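Ammonium transporter (Kuenenia stuttgartiensis, PDB 6EU6) probably senses ammonium through a membrane-embedded Amt fold and helps relay its presence across the membrane to a histidine kinase. Local coordinates at residues Thr112-Glu117 / Val320-Val325. Residues are numbered along the deposited sequence; the frame is centred on the assembly and turned at random.
Sequences TGAIAE and VSAIAV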
loop_
_atom_site.group_PDB
_atom_site.type_symbol
_atom_site.label_atom_id
_atom_site.label_comp_id
_atom_site.label_asym_id
_atom_site.label_seq_id
_atom_site.Cartn_x
_atom_site.Cartn_y
_atom_site.Cartn_z
ATOM N N THR A 112 12.384 -12.725 -12.742
ATOM C CA THR A 112 11.492 -13.844 -12.417
ATOM C C THR A 112 10.320 -13.989 -13.369
ATOM O O THR A 112 9.917 -15.106 -13.725
ATOM C CB THR A 112 10.954 -13.835 -10.994
ATOM O OG1 THR A 112 10.119 -12.689 -10.826
ATOM C CG2 THR A 112 12.088 -13.812 -10.011
ATOM N N GLY A 113 9.764 -12.898 -13.822
ATOM C CA GLY A 113 8.600 -13.018 -14.675
ATOM C C GLY A 113 8.938 -13.488 -16.073
ATOM O O GLY A 113 8.106 -14.092 -16.744
ATOM N N ALA A 114 10.133 -13.177 -16.536
ATOM C CA ALA A 114 10.556 -13.577 -17.888
ATOM C C ALA A 114 10.799 -15.095 -17.971
ATOM O O ALA A 114 10.484 -15.737 -18.981
ATOM C CB ALA A 114 11.781 -12.824 -18.258
ATOM N N ILE A 115 11.275 -15.696 -16.885
ATOM C CA ILE A 115 11.497 -17.176 -16.891
ATOM C C ILE A 115 10.522 -17.996 -16.044
ATOM O O ILE A 115 10.723 -19.189 -15.758
ATOM C CB ILE A 115 12.947 -17.501 -16.545
ATOM C CG1 ILE A 115 13.303 -17.015 -15.179
ATOM C CG2 ILE A 115 13.860 -16.871 -17.616
ATOM C CD1 ILE A 115 14.678 -17.455 -14.687
ATOM N N ALA A 116 9.413 -17.372 -15.671
ATOM C CA ALA A 116 8.405 -18.059 -14.911
ATOM C C ALA A 116 7.844 -19.303 -15.621
ATOM O O ALA A 116 7.806 -19.399 -16.886
ATOM C CB ALA A 116 7.257 -17.115 -14.588
ATOM N N GLU A 117 7.347 -20.232 -14.796
ATOM C CA GLU A 117 6.545 -21.390 -15.292
ATOM C C GLU A 117 7.361 -22.596 -15.764
ATOM O O GLU A 117 6.821 -23.687 -15.740
ATOM C CB GLU A 117 5.470 -21.015 -16.382
ATOM C CG GLU A 117 4.711 -19.719 -16.051
ATOM C CD GLU A 117 3.235 -19.830 -16.320
ATOM O OE1 GLU A 117 2.422 -19.945 -15.390
ATOM O OE2 GLU A 117 2.883 -19.808 -17.493
ATOM N N VAL A 320 5.385 -12.355 -18.851
ATOM C CA VAL A 320 4.883 -11.071 -18.354
ATOM C C VAL A 320 5.233 -9.894 -19.231
ATOM O O VAL A 320 5.025 -8.787 -18.826
ATOM C CB VAL A 320 5.374 -10.773 -16.918
ATOM C CG1 VAL A 320 5.044 -11.926 -15.967
ATOM C CG2 VAL A 320 6.836 -10.445 -16.903
ATOM N N SER A 321 5.818 -10.148 -20.392
ATOM C CA SER A 321 6.337 -9.133 -21.298
ATOM C C SER A 321 7.401 -8.244 -20.644
ATOM O O SER A 321 7.440 -7.037 -20.876
ATOM C CB SER A 321 5.204 -8.318 -21.887
ATOM O OG SER A 321 4.257 -9.163 -22.463
ATOM N N ALA A 322 8.181 -8.824 -19.719
ATOM C CA ALA A 322 9.228 -8.113 -19.023
ATOM C C ALA A 322 10.242 -7.446 -19.974
ATOM O O ALA A 322 10.747 -6.339 -19.727
ATOM C CB ALA A 322 9.964 -9.046 -18.114
ATOM N N ILE A 323 10.544 -8.138 -21.071
ATOM C CA ILE A 323 11.572 -7.625 -22.016
ATOM C C ILE A 323 11.033 -6.391 -22.710
ATOM O O ILE A 323 11.654 -5.355 -22.740
ATOM C CB ILE A 323 11.943 -8.679 -23.056
ATOM C CG1 ILE A 323 12.532 -9.911 -22.356
ATOM C CG2 ILE A 323 12.923 -8.047 -24.032
ATOM C CD1 ILE A 323 12.527 -11.166 -23.271
ATOM N N ALA A 324 9.809 -6.483 -23.181
ATOM C CA ALA A 324 9.164 -5.296 -23.747
ATOM C C ALA A 324 8.991 -4.149 -22.785
ATOM O O ALA A 324 9.248 -2.999 -23.166
ATOM C CB ALA A 324 7.816 -5.677 -24.315
ATOM N N VAL A 325 8.584 -4.409 -21.512
ATOM C CA VAL A 325 8.256 -3.329 -20.598
ATOM C C VAL A 325 9.586 -2.656 -20.193
ATOM O O VAL A 325 9.790 -1.433 -20.336
ATOM C CB VAL A 325 7.502 -3.846 -19.362
ATOM C CG1 VAL A 325 7.519 -2.845 -18.230
ATOM C CG2 VAL A 325 6.076 -4.244 -19.752
#
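The peptide plane between Gly-113 and Ala-114 receives the CG2 methyl of Val-320 squarely over one face, where it stands 3.8 Å from Gly-113 C. CG1 reaches the margin of the same plane from the same side, lying 3.8 Å from Gly-113 O and 3.9 Å from Gly-113 CA. On the opposite face the plane looks back to its own chain, toward the backbone N of Ala-116. One valine thus covers a face with one branch and skirts the carbonyl margin with the other, and the torsion explains how: with chi1 at -54°, CG1 sits beside its own backbone N and anti to the carbonyl carbon, while CG2 is directed over the peptide. The principle illustrated is close approach through small residues. The alpha carbons of Gly-113 and Val-320 are 5.6 Å apart, and a beta carbon modelled on Gly-113 would come within 2.7 Å of Val-320 CG2, a clash. One step along, Ala-114 CB meets Ala-322 CB at 4.2 Å, methyl against methyl. In the all-helical Amt fold, whose subunits assemble as trimers, this buried seam brings helix 93-114, around Gly-113 and Ala-114, against Val-320 in the loop just before helix 322-340 and against Ala-322 in its first turn, within a single subunit. Were Val-320 an alanine, both methyls would be lost, and a gap would probably open over the Gly-113 peptide and beside its carbonyl oxygen. Ala-114 also touches Asp-318, whose carboxylate takes a hydrogen bond from Ile-323 N and a weak one from Ala-322 N, tying down the first turn of helix 322-340. Around the seam, Ala-114 packs on Ala-178 of helix 167-185, and Ile-323 reaches Trp-176 and Met-179 of that same helix.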